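Local coordinates for protein isomaltodextranase (Arthrobacter globiformis, PDB 5AWO) that hydrolyses (1->6)-alpha-D-glucosidic linkages of dextran-type polysaccharides, releasing successive isomaltose units from the non-reducing chain ends, at residues G68-D76 against A356-L365; K272-G280 against T322-M332. All coordinates share one frame; numbering follows the deposited sequence. Where two conformers were deposited one is given.

Contact 1 of 2, residues G68-D76 against A356-L365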
loop_
_atom_site.group_PDB
_atom_site.type_symbol
_atom_site.label_atom_id
_atom_site.label_comp_id
_atom_site.label_asym_id
_atom_site.label_seq_id
_atom_site.Cartn_x
_atom_site.Cartn_y
_atom_site.Cartn_z
ATOM N N GLY A 68 15.178 -21.808 -5.419
ATOM C CA GLY A 68 16.391 -22.209 -4.707
ATOM C C GLY A 68 17.078 -21.144 -3.874
ATOM O O GLY A 68 17.949 -21.459 -3.065
ATOM N N ASN A 69 16.705 -19.895 -4.059
ATOM C CA ASN A 69 17.342 -18.848 -3.309
ATOM C C ASN A 69 16.205 -18.081 -2.591
ATOM O O ASN A 69 15.898 -18.324 -1.416
ATOM C CB ASN A 69 18.224 -18.004 -4.257
ATOM C CG ASN A 69 19.307 -18.841 -5.009
ATOM O OD1 ASN A 69 20.498 -18.790 -4.660
ATOM N ND2 ASN A 69 18.903 -19.589 -6.047
ATOM N N PHE A 70 15.442 -17.302 -3.320
ATOM C CA PHE A 70 14.606 -16.291 -2.669
ATOM C C PHE A 70 13.277 -16.722 -2.077
ATOM O O PHE A 70 12.760 -16.059 -1.197
ATOM C CB PHE A 70 14.385 -15.143 -3.641
ATOM C CG PHE A 70 15.654 -14.496 -4.061
ATOM C CD1 PHE A 70 16.208 -13.491 -3.294
ATOM C CD2 PHE A 70 16.370 -14.974 -5.140
ATOM C CE1 PHE A 70 17.404 -12.911 -3.631
ATOM C CE2 PHE A 70 17.590 -14.412 -5.479
ATOM C CZ PHE A 70 18.093 -13.346 -4.730
ATOM N N ALA A 71 12.707 -17.822 -2.560
ATOM C CA ALA A 71 11.450 -18.302 -1.989
ATOM C C ALA A 71 11.578 -18.591 -0.510
ATOM O O ALA A 71 10.658 -18.342 0.250
ATOM C CB ALA A 71 10.953 -19.537 -2.742
ATOM N N ASP A 72 12.761 -19.045 -0.088
ATOM C CA ASP A 72 12.977 -19.329 1.334
ATOM C C ASP A 72 13.017 -18.067 2.205
ATOM O O ASP A 72 12.829 -18.148 3.418
ATOM C CB ASP A 72 14.248 -20.158 1.548
ATOM C CG ASP A 72 14.136 -21.539 0.939
ATOM O OD1 ASP A 72 13.076 -22.173 1.138
ATOM O OD2 ASP A 72 15.076 -21.958 0.231
ATOM N N PHE A 73 13.209 -16.897 1.572
ATOM C CA PHE A 73 13.145 -15.605 2.237
ATOM C C PHE A 73 11.805 -14.914 2.026
ATOM O O PHE A 73 11.652 -13.751 2.316
ATOM C CB PHE A 73 14.278 -14.725 1.735
ATOM C CG PHE A 73 15.622 -15.210 2.173
ATOM C CD1 PHE A 73 16.108 -14.855 3.408
ATOM C CD2 PHE A 73 16.371 -16.050 1.370
ATOM C CE1 PHE A 73 17.328 -15.340 3.842
ATOM C CE2 PHE A 73 17.601 -16.517 1.796
ATOM C CZ PHE A 73 18.072 -16.155 3.034
ATOM N N GLY A 74 10.820 -15.660 1.555
ATOM C CA GLY A 74 9.461 -15.163 1.461
ATOM C C GLY A 74 9.083 -14.610 0.108
ATOM O O GLY A 74 7.928 -14.237 -0.091
ATOM N N TYR A 75 10.018 -14.563 -0.845
ATOM C CA TYR A 75 9.697 -14.042 -2.181
ATOM C C TYR A 75 9.115 -15.227 -2.950
ATOM O O TYR A 75 9.786 -15.822 -3.780
ATOM C CB TYR A 75 10.933 -13.466 -2.884
ATOM C CG TYR A 75 11.561 -12.296 -2.161
ATOM C CD1 TYR A 75 12.523 -12.493 -1.187
ATOM C CD2 TYR A 75 11.225 -10.982 -2.488
ATOM C CE1 TYR A 75 13.117 -11.430 -0.547
ATOM C CE2 TYR A 75 11.810 -9.911 -1.831
ATOM C CZ TYR A 75 12.763 -10.139 -0.891
ATOM O OH TYR A 75 13.340 -9.067 -0.279
ATOM N N ASP A 76 7.857 -15.533 -2.664
ATOM C CA ASP A 76 7.290 -16.798 -3.163
ATOM C C ASP A 76 6.200 -16.619 -4.173
ATOM O O ASP A 76 5.557 -17.578 -4.528
ATOM C CB ASP A 76 6.837 -17.695 -2.021
ATOM C CG ASP A 76 5.862 -17.050 -1.123
ATOM O OD1 ASP A 76 5.263 -16.044 -1.512
ATOM O OD2 ASP A 76 5.690 -17.541 0.023
ATOM N N ALA A 356 22.182 -10.702 -4.334
ATOM C CA ALA A 356 21.108 -11.363 -3.567
ATOM C C ALA A 356 20.978 -10.863 -2.144
ATOM O O ALA A 356 19.879 -10.726 -1.593
ATOM C CB ALA A 356 21.321 -12.879 -3.553
ATOM N N TRP A 357 22.127 -10.577 -1.528
ATOM C CA TRP A 357 22.147 -10.092 -0.157
ATOM C C TRP A 357 21.228 -8.875 0.133
ATOM O O TRP A 357 20.733 -8.702 1.238
ATOM C CB TRP A 357 23.601 -9.764 0.256
ATOM C CG TRP A 357 24.176 -8.647 -0.582
ATOM C CD1 TRP A 357 24.875 -8.764 -1.758
ATOM C CD2 TRP A 357 24.062 -7.252 -0.326
ATOM N NE1 TRP A 357 25.180 -7.533 -2.247
ATOM C CE2 TRP A 357 24.686 -6.580 -1.397
ATOM C CE3 TRP A 357 23.466 -6.497 0.691
ATOM C CZ2 TRP A 357 24.768 -5.195 -1.452
ATOM C CZ3 TRP A 357 23.527 -5.119 0.620
ATOM C CH2 TRP A 357 24.185 -4.479 -0.458
ATOM N N VAL A 358 21.011 -8.025 -0.877
ATOM C CA VAL A 358 20.191 -6.802 -0.738
ATOM C C VAL A 358 18.797 -7.157 -0.202
ATOM O O VAL A 358 18.185 -6.446 0.615
ATOM C CB VAL A 358 20.023 -6.089 -2.137
ATOM C CG1 VAL A 358 19.039 -4.905 -2.088
ATOM C CG2 VAL A 358 21.390 -5.618 -2.664
ATOM N N TYR A 359 18.320 -8.293 -0.681
ATOM C CA TYR A 359 16.932 -8.700 -0.515
ATOM C C TYR A 359 16.732 -9.657 0.662
ATOM O O TYR A 359 15.591 -9.920 1.060
ATOM C CB TYR A 359 16.483 -9.372 -1.793
ATOM C CG TYR A 359 16.533 -8.471 -2.996
ATOM C CD1 TYR A 359 15.899 -7.217 -2.981
ATOM C CD2 TYR A 359 17.203 -8.833 -4.152
ATOM C CE1 TYR A 359 15.906 -6.386 -4.084
ATOM C CE2 TYR A 359 17.214 -8.007 -5.263
ATOM C CZ TYR A 359 16.577 -6.779 -5.224
ATOM O OH TYR A 359 16.571 -5.961 -6.337
ATOM N N THR A 360 17.822 -10.178 1.217
ATOM C CA THR A 360 17.755 -11.318 2.138
ATOM C C THR A 360 18.334 -11.029 3.528
ATOM O O THR A 360 18.726 -11.960 4.247
ATOM C CB THR A 360 18.415 -12.553 1.511
ATOM O OG1 THR A 360 19.803 -12.278 1.258
ATOM C CG2 THR A 360 17.696 -12.943 0.226
ATOM N N ASN A 361 18.381 -9.767 3.942
ATOM C CA ASN A 361 18.731 -9.437 5.323
ATOM C C ASN A 361 17.517 -9.746 6.204
ATOM O O ASN A 361 16.480 -9.098 6.116
ATOM C CB ASN A 361 19.135 -7.963 5.416
ATOM C CG ASN A 361 19.448 -7.500 6.824
ATOM O OD1 ASN A 361 18.892 -7.971 7.806
ATOM N ND2 ASN A 361 20.304 -6.518 6.922
ATOM N N LYS A 362 17.648 -10.784 7.023
ATOM C CA LYS A 362 16.523 -11.278 7.809
ATOM C C LYS A 362 15.959 -10.221 8.744
ATOM O O LYS A 362 14.741 -10.190 8.966
ATOM C CB LYS A 362 16.916 -12.558 8.572
ATOM C CG LYS A 362 17.107 -13.770 7.656
ATOM C CD LYS A 362 17.982 -14.848 8.313
ATOM C CE LYS A 362 18.468 -15.919 7.327
ATOM N NZ LYS A 362 19.748 -15.652 6.589
ATOM N N GLU A 363 16.805 -9.356 9.307
ATOM C CA GLU A 363 16.326 -8.353 10.239
ATOM C C GLU A 363 15.533 -7.247 9.541
ATOM O O GLU A 363 14.562 -6.742 10.069
ATOM C CB GLU A 363 17.474 -7.749 11.050
ATOM C CG GLU A 363 18.268 -8.786 11.819
ATOM C CD GLU A 363 18.982 -8.166 12.997
ATOM O OE1 GLU A 363 18.305 -7.683 13.917
ATOM O OE2 GLU A 363 20.233 -8.140 12.986
ATOM N N VAL A 364 15.984 -6.846 8.357
ATOM C CA VAL A 364 15.257 -5.875 7.536
ATOM C C VAL A 364 13.942 -6.497 7.083
ATOM O O VAL A 364 12.887 -5.874 7.206
ATOM C CB VAL A 364 16.138 -5.382 6.372
ATOM C CG1 VAL A 364 15.332 -4.528 5.407
ATOM C CG2 VAL A 364 17.330 -4.575 6.895
ATOM N N LEU A 365 13.994 -7.743 6.626
ATOM C CA LEU A 365 12.764 -8.443 6.240
ATOM C C LEU A 365 11.790 -8.551 7.412
ATOM O O LEU A 365 10.563 -8.487 7.208
ATOM C CB LEU A 365 13.031 -9.821 5.650
ATOM C CG LEU A 365 13.712 -9.810 4.268
ATOM C CD1 LEU A 365 14.120 -11.228 3.883
ATOM C CD2 LEU A 365 12.831 -9.168 3.213
#
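Tyr75 OH donates to the carbonyl oxygen Tyr359 O at 2.8 Å, arriving in the carbonyl plane on a lone pair (C=O...donor angle 122°); that oxygen lies at the edge of the Tyr75 ring. The two tyrosine side chains cross at about a right angle, and Leu365 CD2 comes within 3.5 Å of Tyr75 OH, giving the hydroxyl an apolar neighbour. Thr360 lies over one face of the Phe73 ring, its CB 3.7 Å from the centroid and 7° off the normal, a CH-pi contact. With CG2 beside the backbone N and OG1 at chi1 62°, the methyl is laid on the same ring, 3.6 Å from Phe73 CD2. Lys362 bends at its last torsion and brings NZ to the ring edge, 3.7 Å from Phe73 CE1. Phe70 CZ packs on Ala356 CB at 3.5 Å. The loop from helix 56-68 to strand 77-79 meets the turn 356-360 and, through Lys362 and Leu365, the first turn of helix 362-370, which Asn361 N-caps. Beside the TIM barrel's strands, Tyr75 also touches Leu343 and Ile345 of strand 343-345 and Met333 of helix 326-339, while Arg39 of strand 39-42 binds Phe73 O.

Contact 2 of 2, residues K272-G280 against T322-M332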
loop_
_atom_site.group_PDB
_atom_site.type_symbol
_atom_site.label_atom_id
_atom_site.label_comp_id
_atom_site.label_asym_id
_atom_site.label_seq_id
_atom_site.Cartn_x
_atom_site.Cartn_y
_atom_site.Cartn_z
ATOM N N LYS A 272 14.860 2.115 -16.455
ATOM C CA LYS A 272 16.265 1.721 -16.373
ATOM C C LYS A 272 16.827 1.707 -14.950
ATOM O O LYS A 272 17.972 1.334 -14.747
ATOM C CB LYS A 272 17.110 2.681 -17.226
ATOM C CG LYS A 272 17.133 4.088 -16.713
ATOM C CD LYS A 272 17.678 5.077 -17.737
ATOM C CE LYS A 272 19.185 4.995 -17.875
ATOM N NZ LYS A 272 19.875 5.466 -16.645
ATOM N N GLY A 273 16.023 2.066 -13.963
ATOM C CA GLY A 273 16.421 1.886 -12.590
ATOM C C GLY A 273 17.427 2.946 -12.177
ATOM O O GLY A 273 17.460 4.083 -12.691
ATOM N N GLY A 274 18.210 2.572 -11.182
ATOM C CA GLY A 274 19.239 3.476 -10.653
ATOM C C GLY A 274 18.719 4.638 -9.846
ATOM O O GLY A 274 17.507 4.794 -9.633
ATOM N N TRP A 275 19.647 5.458 -9.391
ATOM C CA TRP A 275 19.331 6.584 -8.520
ATOM C C TRP A 275 18.393 7.606 -9.150
ATOM O O TRP A 275 17.500 8.101 -8.459
ATOM C CB TRP A 275 20.631 7.257 -8.047
ATOM C CG TRP A 275 20.339 8.266 -6.972
ATOM C CD1 TRP A 275 20.196 9.596 -7.101
ATOM C CD2 TRP A 275 20.092 7.971 -5.599
ATOM N NE1 TRP A 275 19.872 10.171 -5.892
ATOM C CE2 TRP A 275 19.822 9.183 -4.947
ATOM C CE3 TRP A 275 20.096 6.787 -4.856
ATOM C CZ2 TRP A 275 19.517 9.243 -3.584
ATOM C CZ3 TRP A 275 19.812 6.844 -3.512
ATOM C CH2 TRP A 275 19.548 8.071 -2.887
ATOM N N ASP A 276 18.538 7.915 -10.430
ATOM C CA ASP A 276 17.680 8.921 -11.008
ATOM C C ASP A 276 16.198 8.510 -10.966
ATOM O O ASP A 276 15.347 9.327 -10.715
ATOM C CB ASP A 276 18.118 9.322 -12.426
ATOM C CG ASP A 276 17.420 10.589 -12.915
ATOM O OD1 ASP A 276 17.432 11.610 -12.208
ATOM O OD2 ASP A 276 16.773 10.534 -13.978
ATOM N N ARG A 277 15.909 7.218 -11.128
ATOM C CA ARG A 277 14.532 6.756 -11.022
ATOM C C ARG A 277 14.072 6.641 -9.559
ATOM O O ARG A 277 12.884 6.861 -9.282
ATOM C CB ARG A 277 14.346 5.440 -11.748
ATOM C CG ARG A 277 14.315 5.653 -13.263
ATOM C CD ARG A 277 12.868 5.878 -13.719
ATOM N NE ARG A 277 12.848 6.558 -14.969
ATOM C CZ ARG A 277 11.780 6.806 -15.679
ATOM N NH1 ARG A 277 10.602 6.309 -15.338
ATOM N NH2 ARG A 277 11.902 7.514 -16.778
ATOM N N LEU A 278 14.986 6.369 -8.641
ATOM C CA LEU A 278 14.626 6.285 -7.233
ATOM C C LEU A 278 14.379 7.640 -6.580
ATOM O O LEU A 278 13.529 7.745 -5.679
ATOM C CB LEU A 278 15.705 5.528 -6.458
ATOM C CG LEU A 278 15.300 5.026 -5.055
ATOM C CD1 LEU A 278 14.459 3.765 -5.155
ATOM C CD2 LEU A 278 16.524 4.798 -4.176
ATOM N N SER A 279 15.129 8.657 -6.998
ATOM C CA SER A 279 15.198 9.929 -6.283
ATOM C C SER A 279 15.220 11.171 -7.161
ATOM O O SER A 279 15.117 12.276 -6.643
ATOM C CB SER A 279 16.451 9.869 -5.394
ATOM O OG SER A 279 16.528 10.938 -4.465
ATOM N N GLY A 280 15.349 10.987 -8.470
ATOM C CA GLY A 280 15.510 12.107 -9.409
ATOM C C GLY A 280 14.295 12.373 -10.267
ATOM O O GLY A 280 13.147 12.283 -9.809
ATOM N N THR A 322 21.061 -2.221 -11.309
ATOM C CA THR A 322 21.054 -0.939 -12.017
ATOM C C THR A 322 21.633 0.227 -11.225
ATOM O O THR A 322 21.778 1.314 -11.776
ATOM C CB THR A 322 19.648 -0.539 -12.498
ATOM O OG1 THR A 322 18.796 -0.212 -11.385
ATOM C CG2 THR A 322 19.025 -1.648 -13.333
ATOM N N PHE A 323 21.875 0.022 -9.938
ATOM C CA PHE A 323 22.456 1.043 -9.079
ATOM C C PHE A 323 23.978 1.018 -9.155
ATOM O O PHE A 323 24.573 0.040 -9.605
ATOM C CB PHE A 323 21.941 0.904 -7.645
ATOM C CG PHE A 323 20.471 1.286 -7.521
ATOM C CD1 PHE A 323 19.457 0.374 -7.816
ATOM C CD2 PHE A 323 20.118 2.573 -7.182
ATOM C CE1 PHE A 323 18.118 0.782 -7.768
ATOM C CE2 PHE A 323 18.798 2.959 -7.126
ATOM C CZ PHE A 323 17.790 2.069 -7.412
ATOM N N ALA A 324 24.594 2.086 -8.658
ATOM C CA ALA A 324 26.023 2.355 -8.851
ATOM C C ALA A 324 26.865 1.829 -7.717
ATOM O O ALA A 324 28.081 1.731 -7.861
ATOM C CB ALA A 324 26.229 3.837 -9.018
ATOM N N SER A 325 26.258 1.525 -6.576
ATOM C CA SER A 325 26.996 1.079 -5.415
ATOM C C SER A 325 26.115 0.264 -4.504
ATOM O O SER A 325 24.860 0.331 -4.565
ATOM C CB SER A 325 27.528 2.281 -4.636
ATOM O OG SER A 325 26.418 2.948 -4.015
ATOM N N ASP A 326 26.752 -0.466 -3.599
ATOM C CA ASP A 326 26.050 -1.203 -2.577
ATOM C C ASP A 326 25.331 -0.304 -1.597
ATOM O O ASP A 326 24.259 -0.691 -1.138
ATOM C CB ASP A 326 26.991 -2.127 -1.811
ATOM C CG ASP A 326 27.547 -3.252 -2.662
ATOM O OD1 ASP A 326 27.008 -3.574 -3.739
ATOM O OD2 ASP A 326 28.606 -3.828 -2.281
ATOM N N GLU A 327 25.860 0.883 -1.309
ATOM C CA GLU A 327 25.108 1.811 -0.479
ATOM C C GLU A 327 23.797 2.218 -1.134
ATOM O O GLU A 327 22.774 2.323 -0.458
ATOM C CB GLU A 327 25.927 3.034 -0.063
ATOM C CG GLU A 327 27.112 2.735 0.863
ATOM C CD GLU A 327 26.763 2.058 2.192
ATOM O OE1 GLU A 327 25.655 2.242 2.781
ATOM O OE2 GLU A 327 27.618 1.287 2.697
ATOM N N GLU A 328 23.789 2.483 -2.431
ATOM C CA GLU A 328 22.542 2.788 -3.109
ATOM C C GLU A 328 21.560 1.603 -3.072
ATOM O O GLU A 328 20.364 1.785 -2.900
ATOM C CB GLU A 328 22.799 3.172 -4.571
ATOM C CG GLU A 328 23.451 4.542 -4.751
ATOM C CD GLU A 328 23.615 4.981 -6.202
ATOM O OE1 GLU A 328 23.315 4.151 -7.093
ATOM O OE2 GLU A 328 23.958 6.175 -6.433
ATOM N N ARG A 329 22.073 0.388 -3.246
ATOM C CA ARG A 329 21.221 -0.799 -3.200
ATOM C C ARG A 329 20.565 -0.920 -1.832
ATOM O O ARG A 329 19.357 -1.195 -1.743
ATOM C CB ARG A 329 22.003 -2.063 -3.529
ATOM C CG ARG A 329 22.366 -2.203 -4.983
ATOM C CD ARG A 329 23.262 -3.427 -5.246
ATOM N NE ARG A 329 24.662 -3.068 -5.436
ATOM C CZ ARG A 329 25.148 -2.472 -6.520
ATOM N NH1 ARG A 329 26.448 -2.163 -6.596
ATOM N NH2 ARG A 329 24.359 -2.146 -7.539
ATOM N N LYS A 330 21.311 -0.702 -0.758
ATOM C CA LYS A 330 20.715 -0.751 0.568
ATOM C C LYS A 330 19.653 0.342 0.731
ATOM O O LYS A 330 18.585 0.109 1.318
ATOM C CB LYS A 330 21.772 -0.626 1.668
ATOM C CG LYS A 330 22.621 -1.887 1.838
ATOM C CD LYS A 330 23.701 -1.777 2.906
ATOM C CE LYS A 330 24.774 -0.777 2.581
ATOM N NZ LYS A 330 25.825 -0.861 3.637
ATOM N N THR A 331 19.914 1.524 0.203
ATOM C CA THR A 331 18.921 2.603 0.253
ATOM C C THR A 331 17.616 2.290 -0.472
ATOM O O THR A 331 16.550 2.567 0.047
ATOM C CB THR A 331 19.555 3.913 -0.233
ATOM O OG1 THR A 331 20.564 4.297 0.729
ATOM C CG2 THR A 331 18.516 5.014 -0.397
ATOM N N MET A 332 17.729 1.714 -1.651
ATOM C CA MET A 332 16.569 1.216 -2.397
ATOM C C MET A 332 15.705 0.320 -1.502
ATOM O O MET A 332 14.494 0.531 -1.353
ATOM C CB MET A 332 17.080 0.454 -3.641
ATOM C CG MET A 332 16.014 -0.260 -4.442
ATOM S SD MET A 332 16.718 -1.492 -5.539
ATOM C CE MET A 332 17.215 -2.702 -4.358
HETATM O O HOH W 1 20.424 2.845 -14.139
HETATM O O HOH W 2 22.466 4.825 -9.628
#
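Thr322 and Gly274 form the direct polar link: Gly274 N donates to Thr322 OG1 at 2.9 Å, bent to 132° at the hydrogen, and the hydroxyl also bonds to Arg319 O. Two waters add bridges. One donates to both Lys272 O and Thr322 O; the other accepts from Trp275 N at 2.9 Å and donates to Glu328 OE1 at 2.8 Å. Ala324 N also meets Glu328 OE1, from above the carboxylate plane, while OE2 bonds to His458.

Among the ring contacts, Phe323 lays a face on the backbone of Gly274, whose CA stands 3.7 Å from the centroid in a CH-pi contact. Leu278 CB meets the edge of this ring, 4.1 Å from Phe323 CE2. Replacing Phe323 with an alanine is likely to leave a gap between helix 274-279 and the chain before helix 326-339, with Gly274 CA and Leu278 CB stripped of their ring partner. Trp275, its CG anti to the backbone N (chi1 -170°), turns an indole edge to Thr331, with CZ3 3.8 Å from CG2, and stacks with His458.

Apolar packing continues where Leu278 CD2 reaches Met332 CA at 4.0 Å. Helices 274-279 and 326-332 of the GH27 TIM-barrel domain, away from the catalytic aspartates, run roughly parallel, 28° apart; their axes come no nearer than 11.1 Å, and Leu278, Trp275 and the Phe323 ring bridge the distance. Polar bonds and waters fasten the helix starts, whereas the later turns meet through hydrocarbon; Glu328, between the two zones, couples the water bridge to His458.

Overall arrangement
From the N terminus, the chain passes through helix 56-68 into residues 68-76, the first side of contact 1, and meets them again at 356-365. Most of the parallel-stranded TIM barrel is built between these two segments. Contact 2 closes a much shorter loop, 272-280 to 322-332, lying wholly within that span, so the two nest and do not cross. Contact 1 ties an early barrel loop to helix 362-370, next to the first and last strands; contact 2 joins helix 274-279 to helix 326-339. Their centres are about 19 Å apart, yet they touch: Trp357 packs against Asp326 and Lys330, and Val358 against Arg329 and Met332.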